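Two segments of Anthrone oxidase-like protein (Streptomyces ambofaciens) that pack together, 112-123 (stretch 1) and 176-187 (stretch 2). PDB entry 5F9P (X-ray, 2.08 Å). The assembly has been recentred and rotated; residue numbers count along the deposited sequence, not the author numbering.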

# COMPACT_ATOMS: atom_id res chain seq x y z
N LYS A 112 -15.30 -4.19 5.19
CA LYS A 112 -14.11 -3.60 5.80
C LYS A 112 -12.91 -4.54 5.71
O LYS A 112 -13.05 -5.77 5.75
CB LYS A 112 -14.34 -3.18 7.26
CG LYS A 112 -15.47 -2.16 7.44
CD LYS A 112 -15.53 -1.65 8.88
CE LYS A 112 -16.82 -0.87 9.16
NZ LYS A 112 -16.93 0.39 8.36
N ILE A 113 -11.74 -3.95 5.61
CA ILE A 113 -10.53 -4.71 5.38
C ILE A 113 -9.62 -4.55 6.58
O ILE A 113 -9.48 -3.46 7.12
CB ILE A 113 -9.89 -4.22 4.07
CG1 ILE A 113 -10.78 -4.68 2.90
CG2 ILE A 113 -8.46 -4.72 3.95
CD1 ILE A 113 -10.43 -4.09 1.55
N GLU A 114 -9.02 -5.65 7.01
CA GLU A 114 -8.08 -5.62 8.11
C GLU A 114 -6.69 -6.00 7.62
O GLU A 114 -6.54 -6.98 6.89
CB GLU A 114 -8.50 -6.57 9.22
CG GLU A 114 -7.55 -6.52 10.41
CD GLU A 114 -8.07 -7.28 11.62
OE1 GLU A 114 -9.05 -8.07 11.48
OE2 GLU A 114 -7.50 -7.09 12.72
N ILE A 115 -5.69 -5.24 8.04
CA ILE A 115 -4.30 -5.57 7.73
C ILE A 115 -3.50 -5.78 9.01
O ILE A 115 -3.74 -5.12 10.02
CB ILE A 115 -3.66 -4.47 6.86
CG1 ILE A 115 -3.67 -3.12 7.58
CG2 ILE A 115 -4.39 -4.38 5.52
CD1 ILE A 115 -2.77 -2.05 6.93
N GLY A 116 -2.55 -6.70 8.98
CA GLY A 116 -1.81 -7.06 10.18
C GLY A 116 -1.00 -8.34 10.01
O GLY A 116 -1.33 -9.19 9.18
N PRO A 117 0.08 -8.49 10.80
CA PRO A 117 1.01 -9.62 10.63
C PRO A 117 0.35 -10.95 10.97
O PRO A 117 0.82 -12.00 10.50
CB PRO A 117 2.14 -9.32 11.62
CG PRO A 117 1.88 -7.92 12.16
CD PRO A 117 0.44 -7.61 11.93
N GLY A 118 -0.72 -10.91 11.76
CA GLY A 118 -1.39 -12.12 12.20
C GLY A 118 -2.30 -12.80 11.17
O GLY A 118 -2.69 -13.95 11.36
N ARG A 119 -2.63 -12.10 10.09
CA ARG A 119 -3.56 -12.65 9.10
C ARG A 119 -2.86 -13.55 8.09
O ARG A 119 -3.50 -14.36 7.41
CB ARG A 119 -4.23 -11.52 8.34
CG ARG A 119 -4.65 -10.33 9.17
CD ARG A 119 -5.57 -9.44 8.35
NE ARG A 119 -6.95 -9.90 8.40
CZ ARG A 119 -7.60 -10.54 7.43
NH1 ARG A 119 -7.01 -10.84 6.28
NH2 ARG A 119 -8.86 -10.90 7.63
N ASP A 120 -1.56 -13.38 7.96
CA ASP A 120 -0.82 -14.05 6.90
C ASP A 120 -1.38 -13.78 5.50
O ASP A 120 -1.39 -14.66 4.63
CB ASP A 120 -0.72 -15.54 7.17
CG ASP A 120 0.21 -15.85 8.31
OD1 ASP A 120 1.01 -14.96 8.67
OD2 ASP A 120 0.13 -16.97 8.85
N ASP A 121 -1.82 -12.55 5.28
CA ASP A 121 -2.23 -12.11 3.95
C ASP A 121 -1.04 -12.01 3.01
O ASP A 121 -0.11 -11.24 3.28
CB ASP A 121 -2.85 -10.73 4.06
CG ASP A 121 -4.14 -10.74 4.84
OD1 ASP A 121 -5.03 -11.54 4.47
OD2 ASP A 121 -4.27 -9.96 5.81
N TYR A 122 -1.06 -12.77 1.91
CA TYR A 122 -0.14 -12.49 0.81
C TYR A 122 -0.63 -11.21 0.12
O TYR A 122 -1.75 -11.15 -0.40
CB TYR A 122 -0.05 -13.65 -0.18
CG TYR A 122 1.10 -13.51 -1.17
CD1 TYR A 122 2.40 -13.80 -0.77
CD2 TYR A 122 0.89 -13.06 -2.47
CE1 TYR A 122 3.46 -13.66 -1.64
CE2 TYR A 122 1.95 -12.91 -3.35
CZ TYR A 122 3.24 -13.22 -2.93
OH TYR A 122 4.32 -13.08 -3.78
N THR A 123 0.19 -10.17 0.16
CA THR A 123 -0.28 -8.83 -0.20
C THR A 123 0.28 -8.40 -1.53
O THR A 123 1.49 -8.49 -1.78
CB THR A 123 0.06 -7.81 0.92
OG1 THR A 123 -0.64 -8.17 2.12
CG2 THR A 123 -0.34 -6.37 0.51
N SER A 176 -3.81 -0.16 -6.43
CA SER A 176 -4.53 -1.39 -6.18
C SER A 176 -3.81 -2.15 -5.07
O SER A 176 -2.62 -2.44 -5.19
CB SER A 176 -4.52 -2.25 -7.45
OG SER A 176 -5.10 -3.51 -7.20
N TYR A 177 -4.52 -2.47 -3.99
CA TYR A 177 -3.91 -3.17 -2.85
C TYR A 177 -4.82 -4.34 -2.50
O TYR A 177 -5.94 -4.13 -2.05
CB TYR A 177 -3.76 -2.20 -1.67
CG TYR A 177 -3.22 -2.77 -0.37
CD1 TYR A 177 -4.04 -3.48 0.50
CD2 TYR A 177 -1.89 -2.59 -0.01
CE1 TYR A 177 -3.54 -3.99 1.70
CE2 TYR A 177 -1.38 -3.10 1.17
CZ TYR A 177 -2.21 -3.80 2.03
OH TYR A 177 -1.70 -4.30 3.21
N SER A 178 -4.36 -5.57 -2.74
CA SER A 178 -5.17 -6.75 -2.52
C SER A 178 -4.54 -7.79 -1.58
O SER A 178 -3.31 -7.86 -1.43
CB SER A 178 -5.59 -7.40 -3.85
OG SER A 178 -4.49 -7.82 -4.65
N GLN A 179 -5.39 -8.60 -0.95
CA GLN A 179 -4.97 -9.66 -0.04
C GLN A 179 -5.39 -11.05 -0.55
O GLN A 179 -6.51 -11.23 -1.03
CB GLN A 179 -5.60 -9.45 1.34
CG GLN A 179 -5.22 -8.14 2.00
CD GLN A 179 -5.97 -7.92 3.30
OE1 GLN A 179 -7.15 -8.27 3.42
NE2 GLN A 179 -5.29 -7.36 4.29
N TRP A 180 -4.48 -12.02 -0.41
CA TRP A 180 -4.68 -13.35 -0.96
C TRP A 180 -4.32 -14.43 0.08
O TRP A 180 -3.59 -14.15 1.04
CB TRP A 180 -3.81 -13.51 -2.22
CG TRP A 180 -4.21 -12.55 -3.31
CD1 TRP A 180 -3.83 -11.24 -3.44
CD2 TRP A 180 -5.07 -12.83 -4.41
NE1 TRP A 180 -4.41 -10.69 -4.57
CE2 TRP A 180 -5.19 -11.65 -5.17
CE3 TRP A 180 -5.77 -13.98 -4.82
CZ2 TRP A 180 -5.97 -11.58 -6.32
CZ3 TRP A 180 -6.55 -13.90 -5.97
CH2 TRP A 180 -6.64 -12.71 -6.70
N ASP A 181 -4.84 -15.65 -0.10
CA ASP A 181 -4.57 -16.75 0.83
C ASP A 181 -3.10 -17.10 0.88
O ASP A 181 -2.59 -17.51 1.92
CB ASP A 181 -5.34 -18.02 0.44
CG ASP A 181 -6.80 -17.97 0.84
OD1 ASP A 181 -7.16 -17.07 1.62
OD2 ASP A 181 -7.58 -18.84 0.37
N SER A 182 -2.44 -16.98 -0.26
CA SER A 182 -1.07 -17.44 -0.41
C SER A 182 -0.45 -16.91 -1.69
O SER A 182 -1.15 -16.42 -2.57
CB SER A 182 -1.04 -18.96 -0.45
OG SER A 182 -1.77 -19.45 -1.56
N LYS A 183 0.88 -17.01 -1.77
CA LYS A 183 1.60 -16.72 -3.00
C LYS A 183 1.01 -17.56 -4.13
O LYS A 183 0.78 -17.08 -5.24
CB LYS A 183 3.08 -17.06 -2.80
CG LYS A 183 4.04 -16.63 -3.91
CD LYS A 183 5.47 -16.80 -3.42
CE LYS A 183 6.44 -15.94 -4.17
NZ LYS A 183 6.73 -16.54 -5.51
N GLN A 184 0.73 -18.82 -3.81
CA GLN A 184 0.25 -19.78 -4.80
C GLN A 184 -1.11 -19.41 -5.36
O GLN A 184 -1.31 -19.44 -6.57
CB GLN A 184 0.23 -21.20 -4.20
CG GLN A 184 1.63 -21.79 -3.95
CD GLN A 184 2.43 -21.09 -2.84
OE1 GLN A 184 1.89 -20.68 -1.80
NE2 GLN A 184 3.75 -20.96 -3.06
N ALA A 185 -2.05 -19.06 -4.49
CA ALA A 185 -3.36 -18.61 -4.93
C ALA A 185 -3.27 -17.34 -5.80
O ALA A 185 -3.98 -17.20 -6.80
CB ALA A 185 -4.26 -18.37 -3.72
N TRP A 186 -2.41 -16.41 -5.41
CA TRP A 186 -2.24 -15.19 -6.19
C TRP A 186 -1.71 -15.48 -7.59
O TRP A 186 -2.26 -14.99 -8.59
CB TRP A 186 -1.33 -14.17 -5.47
CG TRP A 186 -0.64 -13.19 -6.40
CD1 TRP A 186 0.70 -13.08 -6.64
CD2 TRP A 186 -1.28 -12.19 -7.23
NE1 TRP A 186 0.94 -12.07 -7.55
CE2 TRP A 186 -0.26 -11.52 -7.93
CE3 TRP A 186 -2.61 -11.81 -7.45
CZ2 TRP A 186 -0.52 -10.48 -8.83
CZ3 TRP A 186 -2.87 -10.77 -8.35
CH2 TRP A 186 -1.83 -10.13 -9.03
N GLU A 187 -0.64 -16.26 -7.68
CA GLU A 187 0.01 -16.47 -8.96
C GLU A 187 -0.86 -17.30 -9.90
O GLU A 187 -0.83 -17.12 -11.11
CB GLU A 187 1.40 -17.08 -8.76
CG GLU A 187 2.31 -16.18 -7.93
CD GLU A 187 3.70 -16.74 -7.77
OE1 GLU A 187 3.86 -17.97 -7.84
OE2 GLU A 187 4.64 -15.94 -7.58
O HOH W 1 -9.09 -8.17 5.23
O HOH W 2 -2.21 -17.32 4.91
O HOH W 3 3.96 -13.50 -6.28
O HOH W 4 -2.28 -6.95 3.78

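The contact begins with backbone. Tyr122 and Trp180 form a hydrogen-bonded antiparallel pair: Tyr122 N donates to Trp180 O at 3.0 Å, and Trp180 N donates to Tyr122 O at 2.9 Å. The next pair, Thr123 with Gln179, is non-hydrogen-bonded, and there alpha carbons serve: Gln179 CA lies 3.6 Å from Tyr122 O and Thr123 CA 3.4 Å from Ser178 O, both as CA-H...O contacts. This short ladder sorts the side chains, sending Tyr122 and Trp180 to one face of the sheet and Thr123 and Gln179 to the other.

On the face bearing Thr123 and Gln179, Gln179 does most of the polar work. Its extended side chain (chi1 m, chi2 t) reaches beyond the strand pair to the earlier part of stretch 1, where Gln179 NE2 donates to Glu114 O at 2.9 Å and an almost straight 178°. An amide suits this place because it can donate and accept at once: Gln179 OE1 takes a hydrogen bond from water 1 at 2.7 Å, and the same water accepts from Glu114 N at 3.1 Å. The side chain thus engages a backbone amide and carbonyl of one residue, one directly and one through water. Nearby, Arg119 and Asp121 form a salt bridge within their own stretch, Arg119 NH1 to Asp121 OD1 at 2.8 Å.

Apolar packing on this face centres on Tyr177. Ile115 CG2 sits 3.5 Å from Tyr177 OH and 3.9 Å from Tyr177 CE1, while Thr123 CG2 packs 3.5 Å from Tyr177 CE2. Thr123 offers a methyl to the ring and a hydroxyl to a bridging water: water 4 hydrogen-bonds Thr123 OG1 at 2.6 Å and Tyr177 OH at 2.8 Å, and accepts from Gln179 NE2 at 3.1 Å.

The face bearing Tyr122 and Trp180 is organised by Tyr122, which has the largest area covered by the opposing stretch, 148 Å² of its surface. With chi1 t, its ring lies against the start of the helix. Lys183 CA stands 3.5 Å from the ring centroid, only 3° off the normal, so a helix backbone carbon, rather than the lysine's charge, meets the aromatic face. At the ring edge, Tyr122 CE2 touches Trp186 CD1 at 3.5 Å. The helix start is itself capped, Ala185 N donating to Ser182 OG at 3.0 Å. Tyr122 OH donates to water 3 at 2.6 Å, which in turn donates to Glu187 OE2 at 2.8 Å, giving the phenol a polar outlet beyond its packed ring. Together the stretches bury 650 Å².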